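PDB 3B9O: alkane monooxygenase from Geobacillus thermodenitrificans, which is a flavin mononucleotide-binding protein of the luciferase-like monooxygenase family, folded as a TIM barrel. Local coordinates for residues 102-107 and 131-136; 224-229 and 242-247; 233-238 and 265-270; 275-280 and 371-376. All blocks are in the same frame, centred on the assembly; numbering follows the deposited sequence.

Contact 1 (102-107 and 131-136). With FMN (flavin mononucleotide), chain C.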
# COMPACT_ATOMS: atom_id res chain seq x y z
N ALA A 102 -4.23 -4.97 -1.85
CA ALA A 102 -2.80 -4.83 -1.60
C ALA A 102 -2.67 -4.76 -0.09
O ALA A 102 -3.30 -3.94 0.52
CB ALA A 102 -2.25 -3.58 -2.26
N VAL A 103 -1.85 -5.63 0.49
CA VAL A 103 -1.65 -5.74 1.91
C VAL A 103 -0.21 -5.39 2.23
O VAL A 103 0.75 -5.92 1.63
CB VAL A 103 -2.01 -7.15 2.51
CG1 VAL A 103 -3.52 -7.41 2.43
CG2 VAL A 103 -1.21 -8.33 1.87
N THR A 104 -0.07 -4.46 3.16
CA THR A 104 1.24 -4.07 3.70
C THR A 104 1.66 -5.16 4.67
O THR A 104 0.86 -5.61 5.49
CB THR A 104 1.20 -2.68 4.42
OG1 THR A 104 0.89 -1.67 3.46
CG2 THR A 104 2.55 -2.34 5.13
N PHE A 105 2.91 -5.59 4.55
CA PHE A 105 3.48 -6.61 5.42
C PHE A 105 5.01 -6.44 5.43
O PHE A 105 5.65 -6.33 4.39
CB PHE A 105 3.10 -8.03 4.97
CG PHE A 105 3.87 -9.11 5.70
CD1 PHE A 105 5.05 -9.63 5.15
CD2 PHE A 105 3.48 -9.54 6.97
CE1 PHE A 105 5.79 -10.61 5.82
CE2 PHE A 105 4.19 -10.54 7.65
CZ PHE A 105 5.36 -11.07 7.07
N SER A 106 5.57 -6.37 6.63
CA SER A 106 6.99 -6.10 6.86
C SER A 106 7.90 -7.32 6.67
O SER A 106 7.57 -8.43 7.11
CB SER A 106 7.15 -5.58 8.30
OG SER A 106 8.48 -5.28 8.56
N THR A 107 9.05 -7.08 6.05
CA THR A 107 10.14 -8.06 5.90
C THR A 107 11.01 -8.25 7.18
O THR A 107 11.89 -9.12 7.23
CB THR A 107 11.06 -7.65 4.72
OG1 THR A 107 11.49 -6.29 4.85
CG2 THR A 107 10.33 -7.80 3.37
N ALA A 131 -1.90 -8.39 -3.80
CA ALA A 131 -0.70 -7.61 -3.97
C ALA A 131 -0.07 -7.46 -2.59
O ALA A 131 -0.77 -7.54 -1.57
CB ALA A 131 -1.03 -6.25 -4.56
N TRP A 132 1.25 -7.29 -2.59
CA TRP A 132 1.99 -7.12 -1.36
C TRP A 132 2.77 -5.83 -1.39
O TRP A 132 3.65 -5.62 -2.24
CB TRP A 132 2.89 -8.36 -1.13
CG TRP A 132 3.87 -8.25 0.02
CD1 TRP A 132 3.76 -7.46 1.15
CD2 TRP A 132 5.11 -8.97 0.14
NE1 TRP A 132 4.89 -7.64 1.96
CE2 TRP A 132 5.73 -8.56 1.37
CE3 TRP A 132 5.78 -9.90 -0.68
CZ2 TRP A 132 6.98 -9.06 1.80
CZ3 TRP A 132 7.02 -10.42 -0.24
CH2 TRP A 132 7.58 -10.01 1.00
N ASN A 133 2.44 -4.96 -0.44
CA ASN A 133 3.24 -3.76 -0.17
C ASN A 133 4.40 -4.08 0.77
O ASN A 133 4.23 -4.26 1.98
CB ASN A 133 2.38 -2.59 0.32
CG ASN A 133 3.22 -1.32 0.58
OD1 ASN A 133 4.10 -0.96 -0.21
ND2 ASN A 133 2.95 -0.64 1.69
N VAL A 134 5.58 -4.19 0.17
CA VAL A 134 6.82 -4.57 0.84
C VAL A 134 7.35 -3.37 1.59
O VAL A 134 7.61 -2.33 1.02
CB VAL A 134 7.89 -5.06 -0.14
CG1 VAL A 134 9.16 -5.49 0.64
CG2 VAL A 134 7.36 -6.21 -0.93
N VAL A 135 7.51 -3.56 2.90
CA VAL A 135 7.85 -2.49 3.81
C VAL A 135 8.99 -3.01 4.74
O VAL A 135 9.15 -4.22 4.89
CB VAL A 135 6.54 -2.13 4.57
CG1 VAL A 135 6.72 -2.02 6.04
CG2 VAL A 135 5.84 -0.95 3.89
N THR A 136 9.79 -2.09 5.29
CA THR A 136 10.77 -2.44 6.34
C THR A 136 10.37 -2.05 7.78
O THR A 136 10.92 -2.61 8.71
CB THR A 136 12.17 -1.81 6.10
OG1 THR A 136 12.01 -0.43 5.82
CG2 THR A 136 12.89 -2.48 4.91
N1 FMN C . 5.43 2.02 6.70
C2 FMN C . 4.72 1.08 7.37
O2 FMN C . 5.30 0.45 8.30
N3 FMN C . 3.41 0.86 7.01
C4 FMN C . 2.82 1.56 5.99
O4 FMN C . 1.63 1.34 5.67
C4A FMN C . 3.55 2.53 5.29
N5 FMN C . 3.03 3.26 4.26
C5A FMN C . 3.79 4.21 3.62
C6 FMN C . 3.28 4.99 2.57
C7 FMN C . 4.09 5.95 1.92
C7M FMN C . 3.56 6.79 0.79
C8 FMN C . 5.41 6.12 2.32
C8M FMN C . 6.28 7.15 1.64
C9 FMN C . 5.93 5.36 3.37
C9A FMN C . 5.13 4.40 4.03
N10 FMN C . 5.64 3.67 5.05
C10 FMN C . 4.88 2.75 5.68
C1' FMN C . 7.04 3.83 5.51
C2' FMN C . 7.93 2.76 4.86
O2' FMN C . 7.15 1.87 4.05
C3' FMN C . 8.75 1.90 5.84
O3' FMN C . 7.98 1.40 6.95
C4' FMN C . 10.08 2.57 6.25
O4' FMN C . 10.25 2.61 7.67
C5' FMN C . 10.29 3.99 5.71
O5' FMN C . 10.96 3.81 4.47
P FMN C . 12.00 4.88 3.87
O1P FMN C . 12.80 5.35 5.07
O2P FMN C . 12.76 4.07 2.86
O3P FMN C . 11.17 6.02 3.31
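Trp-132 carries CG anti to its backbone N (chi1 172°), and the end of its indole comes round to Phe-105; Asn-133 likewise holds CG anti to N (chi1 -179°) and lies side by side with Thr-104, both pointing the same way. Indole NE1 meets Phe-105 O at 2.9 Å, the acceptor in the ring plane and the N-H...O angle a nearly straight 171°. Val-135 N, the expected parallel donor, is 3.7 Å from Phe-105 O, so the indole bond probably substitutes for it. Phe-105 CB sits at the same rim, 3.5 Å from Trp-132 NE1, and its ring meets the indole obliquely. Val-134 CG2 covers the centre of one indole face, and His-115 stacks on Phe-105 and packs edge-to-face with Trp-132.

On the opposite face of the two strands, Asn-133 ND2 donates to Thr-104 OG1 at 2.9 Å, the hydroxyl lying in the amide plane. Val-135 CG2 touches Thr-104 CG2 (3.8 Å), and the same methyl makes a close van der Waals contact with FMN O2' at 3.1 Å. In this beta-alpha-beta unit, side chains thus supplement the strand pairing: one amide N-H of Asn-133 is taken up near the flavin by the Thr-104 hydroxyl, itself bonded to Leu-56 O of the neighbouring strand, while the indole N-H supplies a donor to Phe-105 O, which gets no backbone bond from Val-135 N.

Contact 2 (224-229 and 242-247). With FMN (flavin mononucleotide), chain C.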
# COMPACT_ATOMS: atom_id res chain seq x y z
N ILE A 224 3.80 -6.72 -6.73
CA ILE A 224 4.73 -6.15 -5.73
C ILE A 224 4.66 -4.63 -5.65
O ILE A 224 5.01 -3.92 -6.58
CB ILE A 224 6.23 -6.57 -6.00
CG1 ILE A 224 6.38 -8.10 -6.11
CG2 ILE A 224 7.17 -5.91 -4.87
CD1 ILE A 224 5.97 -8.88 -4.82
N TYR A 225 4.15 -4.12 -4.54
CA TYR A 225 4.20 -2.70 -4.24
C TYR A 225 5.36 -2.41 -3.33
O TYR A 225 5.83 -3.31 -2.62
CB TYR A 225 2.93 -2.28 -3.47
CG TYR A 225 1.78 -1.88 -4.34
CD1 TYR A 225 1.45 -0.51 -4.53
CD2 TYR A 225 1.05 -2.85 -5.04
CE1 TYR A 225 0.35 -0.12 -5.39
CE2 TYR A 225 -0.02 -2.50 -5.88
CZ TYR A 225 -0.38 -1.14 -6.04
OH TYR A 225 -1.47 -0.82 -6.86
N GLN A 226 5.79 -1.15 -3.34
CA GLN A 226 6.77 -0.64 -2.41
C GLN A 226 6.35 0.76 -2.01
O GLN A 226 5.78 1.51 -2.81
CB GLN A 226 8.20 -0.68 -2.98
CG GLN A 226 9.27 -0.46 -1.92
CD GLN A 226 9.61 1.02 -1.73
OE1 GLN A 226 10.24 1.39 -0.73
NE2 GLN A 226 9.18 1.89 -2.68
N ALA A 227 6.61 1.08 -0.75
CA ALA A 227 6.41 2.43 -0.22
C ALA A 227 7.58 2.65 0.75
O ALA A 227 7.86 1.78 1.60
CB ALA A 227 5.06 2.50 0.52
N GLY A 228 8.31 3.76 0.58
CA GLY A 228 9.54 4.03 1.35
C GLY A 228 10.39 4.93 0.48
O GLY A 228 10.91 4.51 -0.58
N MET A 229 10.47 6.19 0.90
CA MET A 229 11.00 7.28 0.06
C MET A 229 12.50 7.59 0.23
O MET A 229 13.08 8.41 -0.51
CB MET A 229 10.17 8.56 0.27
CG MET A 229 8.81 8.54 -0.40
SD MET A 229 8.82 8.62 -2.22
CE MET A 229 9.96 7.41 -2.82
N GLU A 242 6.67 -3.47 -8.78
CA GLU A 242 5.83 -3.25 -9.96
C GLU A 242 4.98 -1.98 -9.81
O GLU A 242 4.59 -1.34 -10.82
CB GLU A 242 4.90 -4.45 -10.18
CG GLU A 242 5.58 -5.78 -10.27
CD GLU A 242 4.56 -6.88 -10.43
OE1 GLU A 242 4.09 -7.09 -11.57
OE2 GLU A 242 4.25 -7.53 -9.40
N CYS A 243 4.65 -1.62 -8.56
CA CYS A 243 3.96 -0.37 -8.29
C CYS A 243 4.59 0.34 -7.11
O CYS A 243 4.89 -0.29 -6.09
CB CYS A 243 2.47 -0.63 -7.97
SG CYS A 243 1.60 -1.53 -9.27
N VAL A 244 4.78 1.66 -7.23
CA VAL A 244 5.44 2.44 -6.19
C VAL A 244 4.48 3.47 -5.64
O VAL A 244 3.84 4.17 -6.41
CB VAL A 244 6.76 3.10 -6.71
CG1 VAL A 244 7.52 3.76 -5.57
CG2 VAL A 244 7.64 2.08 -7.42
N PHE A 245 4.32 3.50 -4.31
CA PHE A 245 3.49 4.51 -3.63
C PHE A 245 4.47 5.62 -3.17
O PHE A 245 5.20 5.46 -2.20
CB PHE A 245 2.75 3.80 -2.47
CG PHE A 245 1.78 4.69 -1.67
CD1 PHE A 245 1.31 4.22 -0.41
CD2 PHE A 245 1.35 5.96 -2.11
CE1 PHE A 245 0.42 5.02 0.37
CE2 PHE A 245 0.44 6.76 -1.33
CZ PHE A 245 -0.00 6.28 -0.09
N LEU A 246 4.45 6.73 -3.88
CA LEU A 246 5.33 7.88 -3.66
C LEU A 246 4.73 8.90 -2.72
O LEU A 246 3.50 9.11 -2.67
CB LEU A 246 5.52 8.58 -4.98
CG LEU A 246 6.64 8.38 -5.99
CD1 LEU A 246 7.55 7.26 -5.69
CD2 LEU A 246 6.05 8.35 -7.40
N GLY A 247 5.60 9.54 -1.95
CA GLY A 247 5.25 10.75 -1.22
C GLY A 247 5.41 11.95 -2.13
O GLY A 247 6.19 11.91 -3.08
N1 FMN C . 5.43 2.02 6.70
C2 FMN C . 4.72 1.08 7.37
O2 FMN C . 5.30 0.45 8.30
N3 FMN C . 3.41 0.86 7.01
C4 FMN C . 2.82 1.56 5.99
O4 FMN C . 1.63 1.34 5.67
C4A FMN C . 3.55 2.53 5.29
N5 FMN C . 3.03 3.26 4.26
C5A FMN C . 3.79 4.21 3.62
C6 FMN C . 3.28 4.99 2.57
C7 FMN C . 4.09 5.95 1.92
C7M FMN C . 3.56 6.79 0.79
C8 FMN C . 5.41 6.12 2.32
C8M FMN C . 6.28 7.15 1.64
C9 FMN C . 5.93 5.36 3.37
C9A FMN C . 5.13 4.40 4.03
N10 FMN C . 5.64 3.67 5.05
C10 FMN C . 4.88 2.75 5.68
C1' FMN C . 7.04 3.83 5.51
C2' FMN C . 7.93 2.76 4.86
O2' FMN C . 7.15 1.87 4.05
C3' FMN C . 8.75 1.90 5.84
O3' FMN C . 7.98 1.40 6.95
C4' FMN C . 10.08 2.57 6.25
O4' FMN C . 10.25 2.61 7.67
C5' FMN C . 10.29 3.99 5.71
O5' FMN C . 10.96 3.81 4.47
P FMN C . 12.00 4.88 3.87
O1P FMN C . 12.80 5.35 5.07
O2P FMN C . 12.76 4.07 2.86
O3P FMN C . 11.17 6.02 3.31
O HOH W 1 7.90 5.36 -1.59
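Tyr-225 pairs with Cys-243 and Gln-226 with Val-244 where strands 224-227 and 243-246 run parallel, their axes 4.8 Å apart and 21° askew. At the entry to the pair, Ile-224 O accepts from both Glu-242 N and Cys-243 N. The Glu-242 side chain, extended beyond CG, crosses Ile-224 at about a right angle, and OE2 takes Ile-224 N at 2.8 Å from the anti side, out of the carboxylate plane, so Glu-242 grips both backbone polar groups of one residue. The same OE2 makes a salt bridge with Arg-413.

Cys-243 CB sits over the centre of one Tyr-225 face, 3.4 Å from the ring centroid and 13° off the normal, a CH-pi contact; Cys-243 SG follows at 4.2 Å from that centroid as a sulfur-aromatic contact. The Tyr-225 hydroxyl bonds to Tyr-412 and Asn-8.

Further along, Phe-245 has CG anti to its backbone N and presents a ring face to the flavin, whose methyl C7M stands 3.4 Å above the ring plane over its centre. Ala-227 CB touches FMN C6 from the adjacent strand, and Ala-227 O accepts from FMN O2' at 2.6 Å. Met-229 N makes a weak bond to the phosphate oxygen O3P of FMN. Met-229 CG packs 3.5 Å from FMN C8M, while its SD takes a weak bond from Gly-247 N. A water accepts from Gly-228 N and donates to Phe-245 O.

The chemistry changes along the pair, from a charged clamp at Glu-242 to an apolar seat for the dimethylbenzene end of the flavin, with one carbonyl directed at the ribityl chain and one N-H at the phosphate.

Contact 3 (233-238 and 265-270)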
# COMPACT_ATOMS: atom_id res chain seq x y z
N GLY A 233 15.28 3.01 -0.07
CA GLY A 233 13.92 2.64 -0.46
C GLY A 233 13.67 2.81 -1.96
O GLY A 233 13.16 1.92 -2.61
N ARG A 234 14.07 3.95 -2.52
CA ARG A 234 13.86 4.21 -3.96
C ARG A 234 14.65 3.23 -4.76
O ARG A 234 14.19 2.76 -5.79
CB ARG A 234 14.24 5.64 -4.37
CG ARG A 234 13.16 6.68 -4.07
CD ARG A 234 13.59 8.10 -4.55
NE ARG A 234 14.13 8.76 -3.38
CZ ARG A 234 15.29 9.38 -3.27
NH1 ARG A 234 16.13 9.54 -4.29
NH2 ARG A 234 15.56 9.88 -2.09
N GLU A 235 15.85 2.89 -4.28
CA GLU A 235 16.67 1.89 -4.96
C GLU A 235 16.00 0.51 -4.93
O GLU A 235 16.05 -0.27 -5.91
CB GLU A 235 18.05 1.81 -4.30
CG GLU A 235 19.01 0.91 -5.07
CD GLU A 235 19.46 1.51 -6.40
OE1 GLU A 235 19.90 0.74 -7.25
OE2 GLU A 235 19.35 2.74 -6.60
N PHE A 236 15.41 0.20 -3.78
CA PHE A 236 14.69 -1.07 -3.57
C PHE A 236 13.48 -1.19 -4.48
O PHE A 236 13.26 -2.23 -5.08
CB PHE A 236 14.22 -1.19 -2.11
CG PHE A 236 13.60 -2.53 -1.79
CD1 PHE A 236 14.39 -3.61 -1.44
CD2 PHE A 236 12.22 -2.72 -1.83
CE1 PHE A 236 13.83 -4.84 -1.14
CE2 PHE A 236 11.65 -3.97 -1.52
CZ PHE A 236 12.47 -5.02 -1.18
N ALA A 237 12.66 -0.13 -4.52
CA ALA A 237 11.60 0.04 -5.51
C ALA A 237 12.06 -0.22 -6.95
O ALA A 237 11.42 -0.98 -7.68
CB ALA A 237 11.00 1.48 -5.38
N ALA A 238 13.17 0.41 -7.36
CA ALA A 238 13.71 0.28 -8.73
C ALA A 238 14.04 -1.16 -9.06
O ALA A 238 13.76 -1.65 -10.18
CB ALA A 238 14.97 1.17 -8.90
N ALA A 265 16.14 1.98 -12.14
CA ALA A 265 15.72 0.65 -12.61
C ALA A 265 16.60 0.09 -13.73
O ALA A 265 16.70 -1.13 -13.86
CB ALA A 265 14.25 0.66 -13.04
N LYS A 266 17.24 0.96 -14.52
CA LYS A 266 18.02 0.52 -15.72
C LYS A 266 19.15 -0.46 -15.38
O LYS A 266 19.29 -1.46 -16.05
CB LYS A 266 18.59 1.70 -16.51
CG LYS A 266 17.54 2.70 -17.03
CD LYS A 266 18.20 4.03 -17.51
CE LYS A 266 19.20 4.61 -16.45
NZ LYS A 266 19.33 6.10 -16.55
N LYS A 267 19.89 -0.19 -14.31
CA LYS A 267 21.04 -1.07 -13.93
C LYS A 267 20.60 -2.51 -13.58
O LYS A 267 21.41 -3.42 -13.55
CB LYS A 267 21.84 -0.47 -12.76
CG LYS A 267 21.11 -0.60 -11.42
CD LYS A 267 21.90 -0.10 -10.22
CE LYS A 267 21.90 1.40 -10.11
NZ LYS A 267 20.54 1.92 -9.72
N TYR A 268 19.31 -2.69 -13.24
CA TYR A 268 18.77 -4.02 -12.97
C TYR A 268 18.19 -4.66 -14.22
O TYR A 268 17.66 -5.77 -14.16
CB TYR A 268 17.74 -3.97 -11.81
CG TYR A 268 18.30 -3.37 -10.55
CD1 TYR A 268 17.92 -2.11 -10.14
CD2 TYR A 268 19.24 -4.06 -9.77
CE1 TYR A 268 18.43 -1.56 -8.99
CE2 TYR A 268 19.75 -3.51 -8.60
CZ TYR A 268 19.37 -2.27 -8.23
OH TYR A 268 19.88 -1.72 -7.06
N GLY A 269 18.30 -3.97 -15.34
CA GLY A 269 17.84 -4.51 -16.61
C GLY A 269 16.33 -4.42 -16.81
O GLY A 269 15.77 -5.11 -17.68
N ARG A 270 15.69 -3.56 -16.03
CA ARG A 270 14.23 -3.44 -16.03
C ARG A 270 13.78 -2.37 -16.99
O ARG A 270 14.37 -1.27 -17.02
CB ARG A 270 13.74 -3.04 -14.63
CG ARG A 270 13.78 -4.13 -13.60
CD ARG A 270 12.34 -4.42 -13.14
NE ARG A 270 12.14 -3.64 -11.97
CZ ARG A 270 10.99 -3.37 -11.35
NH1 ARG A 270 9.80 -3.80 -11.76
NH2 ARG A 270 11.09 -2.65 -10.26
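Ala-238 O, near the C-terminal end of helix 231-240, is gripped by two nitrogens of one guanidinium: Arg-270 NE at 3.1 Å and Arg-270 NH2 at 2.9 Å. Both reach the oxygen from the same face of its carbonyl plane, NH2 steeply above it (68°), while the oxygen stays close to the guanidinium plane. Bends at chi2 and chi3 of Arg-270 turn the side chain back toward the helix, and NH2 also bonds to Ala-241 O. A positive group among carbonyls at a helix C-terminus would probably be favoured electrostatically.

Glu-235 OE1 is the second doubly held atom. Lys-267 comes tip to tip with the acid, NZ meeting the syn lone pair of OE1 at 2.8 Å in a salt bridge; NZ is also bonded to Arg-264 O. The Tyr-268 hydroxyl donates to the same oxygen, and OE1 lies at the edge of the Tyr-268 ring, near its plane, with the carboxylate and ring planes 57° apart. Lys-267 CG rests over the centre of the Tyr-268 ring, and Glu-235 OE2 has its own salt bridge to Arg-264.

Ala-238 CB packs 4.2 Å from Ala-265 CB and also near Tyr-268 CE1. Here the loop that follows helix 251-265 is fastened to helix 231-240, a join within the outer helical layer of a beta/alpha TIM barrel.

Contact 4 (275-280 and 371-376)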
# COMPACT_ATOMS: atom_id res chain seq x y z
N ILE A 275 7.06 -0.32 -14.26
CA ILE A 275 6.84 0.16 -12.91
C ILE A 275 5.72 1.21 -13.00
O ILE A 275 5.86 2.19 -13.73
CB ILE A 275 8.13 0.83 -12.30
CG1 ILE A 275 9.37 -0.06 -12.47
CG2 ILE A 275 7.89 1.17 -10.83
CD1 ILE A 275 10.72 0.68 -12.20
N LYS A 276 4.64 1.04 -12.26
CA LYS A 276 3.58 2.06 -12.16
C LYS A 276 3.80 2.95 -10.95
O LYS A 276 4.23 2.48 -9.89
CB LYS A 276 2.22 1.36 -12.05
CG LYS A 276 1.94 0.39 -13.17
CD LYS A 276 1.47 1.12 -14.43
CE LYS A 276 1.12 0.11 -15.53
NZ LYS A 276 0.15 0.62 -16.52
N MET A 277 3.52 4.23 -11.10
CA MET A 277 3.79 5.23 -10.06
C MET A 277 2.46 5.72 -9.52
O MET A 277 1.60 6.12 -10.32
CB MET A 277 4.57 6.40 -10.66
CG MET A 277 5.94 5.97 -11.24
SD MET A 277 7.13 5.41 -10.01
CE MET A 277 8.45 4.88 -11.10
N PHE A 278 2.29 5.64 -8.20
CA PHE A 278 1.06 6.01 -7.48
C PHE A 278 1.34 7.18 -6.52
O PHE A 278 2.33 7.17 -5.82
CB PHE A 278 0.52 4.80 -6.69
CG PHE A 278 -0.14 3.75 -7.57
CD1 PHE A 278 0.63 2.83 -8.29
CD2 PHE A 278 -1.53 3.70 -7.69
CE1 PHE A 278 0.02 1.84 -9.12
CE2 PHE A 278 -2.16 2.74 -8.53
CZ PHE A 278 -1.37 1.81 -9.24
N ALA A 279 0.50 8.22 -6.56
CA ALA A 279 0.56 9.32 -5.62
C ALA A 279 -0.57 9.19 -4.62
O ALA A 279 -1.57 8.53 -4.91
CB ALA A 279 0.46 10.65 -6.37
N GLY A 280 -0.42 9.78 -3.44
CA GLY A 280 -1.55 9.89 -2.51
C GLY A 280 -2.37 11.12 -2.93
O GLY A 280 -1.85 12.06 -3.56
N GLY A 371 3.89 12.29 -14.69
CA GLY A 371 4.03 10.89 -15.09
C GLY A 371 3.52 9.91 -14.08
O GLY A 371 3.98 8.76 -13.99
N ILE A 372 2.53 10.32 -13.30
CA ILE A 372 2.00 9.36 -12.36
C ILE A 372 0.91 8.47 -13.05
O ILE A 372 0.25 8.91 -14.01
CB ILE A 372 1.61 9.98 -10.97
CG1 ILE A 372 0.31 10.70 -10.98
CG2 ILE A 372 2.72 10.88 -10.30
CD1 ILE A 372 -0.61 9.91 -10.17
N ASP A 373 0.77 7.23 -12.59
CA ASP A 373 -0.13 6.26 -13.22
C ASP A 373 -1.42 6.07 -12.45
O ASP A 373 -2.39 5.58 -13.00
CB ASP A 373 0.57 4.90 -13.35
CG ASP A 373 1.79 4.97 -14.25
OD1 ASP A 373 2.91 4.79 -13.75
OD2 ASP A 373 1.60 5.24 -15.46
N GLY A 374 -1.42 6.41 -11.18
CA GLY A 374 -2.60 6.19 -10.35
C GLY A 374 -2.49 6.90 -9.01
O GLY A 374 -1.49 7.55 -8.72
N PHE A 375 -3.52 6.73 -8.20
CA PHE A 375 -3.61 7.36 -6.90
C PHE A 375 -4.05 6.37 -5.82
O PHE A 375 -4.90 5.49 -6.06
CB PHE A 375 -4.62 8.54 -6.91
CG PHE A 375 -4.22 9.67 -7.83
CD1 PHE A 375 -4.57 9.64 -9.18
CD2 PHE A 375 -3.45 10.73 -7.36
CE1 PHE A 375 -4.21 10.67 -10.05
CE2 PHE A 375 -3.11 11.79 -8.21
CZ PHE A 375 -3.48 11.74 -9.56
N ASN A 376 -3.51 6.57 -4.63
CA ASN A 376 -4.13 5.98 -3.44
C ASN A 376 -5.01 7.05 -2.82
O ASN A 376 -4.50 8.12 -2.42
CB ASN A 376 -3.11 5.54 -2.40
CG ASN A 376 -2.51 4.19 -2.69
OD1 ASN A 376 -2.91 3.48 -3.62
ND2 ASN A 376 -1.52 3.82 -1.87
O HOH W 2 -0.71 3.02 -16.33
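Gly-371, the first residue out of helix 356-370 with a positive phi of 73°, sets its O 4.1 Å from Met-277 CB. Ile-372 follows with CD1 4.0 Å from Ala-279 CB, the same methyl lying over the rim of one face of the Phe-375 ring. Asp-373 clasps Met-277 twice: its N donates to Met-277 O at 2.7 Å, and its OD1 receives Met-277 N at 2.8 Å through the anti lone pair. Lys-276 crosses the carboxylate at about a right angle; its NZ, bonded to Leu-416 O, stays 5.0 Å from Asp-373 OD2, with a water weakly linked to that oxygen between them. Gly-374 N shares Met-277 O at 3.2 Å, and Gly-374 O takes Ala-279 N. The Phe-278 ring lies against this glycine, CD2 3.6 Å from Gly-374 C, with Gly-374 N over one face. Phe-375 brings CD2 to Ala-279 CB on the helix-covered side. Asn-376 N bonds to Ala-279 O at 2.8 Å, while OD1 turns to Asn-8.

Asp-373 OD1 thus takes Met-277 N, probably in place of a strand carbonyl, where 371-376 is only beginning to pair, and the side-chainless Gly-374 lets the Phe-278 ring sit directly on the backbone.

Overall arrangement
From the N terminus, contact 1 comes first, closing the beta-alpha-beta unit through helix 112-125. A long excursion then leads to strand 223-227, which pairs with 130-135 and opens contact 2. Contact 3 opens on helix 231-240 before contact 2 has closed the unit through that helix at 242-247, so these two cross, tying the barrel strands to the outer helical layer. Contact 4 starts just after contact 3 ends and spans the longest loop, 275-280 to 371-376. Strands 243-246 and 276-285 join contacts 2 and 4; strand 374-378 pairs with 6-12, which continues through 53-57 to 100-106 and so rounds the barrel back to contact 1. Contacts 1 and 2 both touch FMN.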